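Meta cleavage compound hydrolase (Janthinobacterium, PDB 1J1I) hydrolyses a carbon-carbon bond of the meta-cleavage compound formed from carbazole, 2-hydroxy-6-oxo-6-(2'-aminophenyl)hexa-2,4-dienoic acid, yielding anthranilate. Local coordinates at the interface of chains A and B. Sequence-based numbering; all coordinates share one arbitrary frame. Chains: chain A/B, meta cleavage compound hydrolase.

The interface of chains A and B. Residues chain A 254-257, 270; chain B 251-252, 281-282.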
# COMPACT_ATOMS: atom_id res chain seq x y z
N TYR A 254 2.34 2.40 1.90
CA TYR A 254 1.52 1.28 2.37
C TYR A 254 1.29 1.49 3.86
O TYR A 254 2.19 1.30 4.69
CB TYR A 254 2.21 -0.07 2.14
CG TYR A 254 1.30 -1.26 2.43
CD1 TYR A 254 0.08 -1.40 1.77
CD2 TYR A 254 1.66 -2.22 3.37
CE1 TYR A 254 -0.77 -2.47 2.05
CE2 TYR A 254 0.82 -3.30 3.65
CZ TYR A 254 -0.40 -3.41 2.99
OH TYR A 254 -1.25 -4.45 3.27
N ILE A 255 0.07 1.89 4.20
CA ILE A 255 -0.31 2.18 5.58
C ILE A 255 -1.11 1.01 6.14
O ILE A 255 -2.10 0.59 5.55
CB ILE A 255 -1.13 3.47 5.65
CG1 ILE A 255 -0.48 4.55 4.77
CG2 ILE A 255 -1.23 3.95 7.08
CD1 ILE A 255 0.91 4.99 5.21
N ILE A 256 -0.67 0.52 7.30
CA ILE A 256 -1.29 -0.64 7.95
C ILE A 256 -1.98 -0.29 9.27
O ILE A 256 -1.38 0.34 10.15
CB ILE A 256 -0.22 -1.72 8.22
CG1 ILE A 256 0.51 -2.08 6.93
CG2 ILE A 256 -0.86 -2.95 8.84
CD1 ILE A 256 1.70 -3.02 7.14
N PRO A 257 -3.25 -0.68 9.43
CA PRO A 257 -3.98 -0.40 10.66
C PRO A 257 -3.62 -1.41 11.75
O PRO A 257 -3.13 -2.50 11.44
CB PRO A 257 -5.44 -0.51 10.23
CG PRO A 257 -5.38 -1.67 9.24
CD PRO A 257 -4.12 -1.33 8.43
N ASP A 270 1.25 -10.07 5.95
CA ASP A 270 0.82 -8.82 5.35
C ASP A 270 2.03 -8.08 4.80
O ASP A 270 2.06 -7.69 3.64
CB ASP A 270 0.09 -7.97 6.40
CG ASP A 270 -0.51 -6.70 5.80
OD1 ASP A 270 -1.22 -5.97 6.53
OD2 ASP A 270 -0.26 -6.42 4.62
N SER B 251 -8.84 0.28 7.96
CA SER B 251 -8.37 0.65 6.63
C SER B 251 -6.86 0.64 6.45
O SER B 251 -6.10 1.07 7.32
CB SER B 251 -8.91 2.03 6.23
OG SER B 251 -8.43 3.06 7.08
N TRP B 252 -6.45 0.11 5.30
CA TRP B 252 -5.05 0.05 4.89
C TRP B 252 -4.95 1.15 3.85
O TRP B 252 -5.96 1.55 3.26
CB TRP B 252 -4.75 -1.29 4.21
CG TRP B 252 -4.41 -2.42 5.12
CD1 TRP B 252 -3.17 -2.94 5.35
CD2 TRP B 252 -5.33 -3.22 5.89
NE1 TRP B 252 -3.25 -4.02 6.20
CE2 TRP B 252 -4.57 -4.21 6.55
CE3 TRP B 252 -6.72 -3.19 6.08
CZ2 TRP B 252 -5.14 -5.16 7.40
CZ3 TRP B 252 -7.30 -4.14 6.93
CH2 TRP B 252 -6.51 -5.12 7.57
N LEU B 281 -5.26 -11.39 2.02
CA LEU B 281 -5.20 -11.37 3.47
C LEU B 281 -6.60 -11.49 4.05
O LEU B 281 -6.81 -12.14 5.07
CB LEU B 281 -4.58 -10.06 3.97
CG LEU B 281 -3.12 -9.76 3.59
CD1 LEU B 281 -2.75 -8.39 4.14
CD2 LEU B 281 -2.20 -10.84 4.15
N ARG B 282 -7.56 -10.85 3.38
CA ARG B 282 -8.95 -10.87 3.83
C ARG B 282 -9.72 -12.08 3.30
O ARG B 282 -9.13 -12.87 2.55
CB ARG B 282 -9.66 -9.58 3.38
CG ARG B 282 -8.89 -8.30 3.71
CD ARG B 282 -8.48 -8.27 5.18
NE ARG B 282 -7.03 -8.21 5.33
CZ ARG B 282 -6.39 -8.33 6.49
NH1 ARG B 282 -7.07 -8.53 7.61
NH2 ARG B 282 -5.07 -8.26 6.52
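Strand 251-256 of chain A, with A:Pro257 just past its end and together with the start of helix 268-281, meets the start of the same strand in chain B and the C-terminal end of that chain's last helix. B:Trp252 is the central residue of the patch, hiding 81 Å² against chain A. With CG beside its backbone N and anti to the carbonyl carbon (chi1 -85°), the indole is swung towards chain A, one face against A:Pro257 and its N-H edge at A:Asp270. On that face, the proline CD lies 3.3 Å from the centroid of the five-membered ring of B:Trp252, and CG rests over the six-membered ring, both as CH-pi contacts. At the indole edge, B:Trp252 NE1 donates a hydrogen bond of 2.8 Å to OD1 of the A:Asp270 carboxylate. It is fairly straight, 158° at the hydrogen, and arrives on the syn side close to both planes, although carboxylate and indole are turned 51° against each other. The other carboxylate oxygen, A:Asp270 OD2, takes a 2.6 Å hydrogen bond from the phenol OH of A:Tyr254 through its syn lone pair, in the plane of the tyrosine ring. A bond to each oxygen should hold the rotation of the carboxylate. A:Tyr254 also runs alongside B:Trp252, its CZ 3.7 Å from CD1 of the indole. Methyl CD1 of the poorly ordered B:Leu281 packs against the A:Asp270 carboxylate. Replacing the tryptophan with a leucine would probably leave A:Asp270 OD1 without its indole N-H donor and strip A:Pro257 of its flat partner. Within chain B, the poorly ordered guanidinium of B:Arg282 lies with one face over B:Trp252 CH2; it may add a weak favourable charge near A:Asp270. The patch lies on the outer side of the alpha/beta-hydrolase fold, its centre about 13 Å from the catalytic A:Asp233 and about 18 Å from the nucleophile A:Ser114, and recurs with chains exchanged across the two-fold axis of this possibly biological dimer.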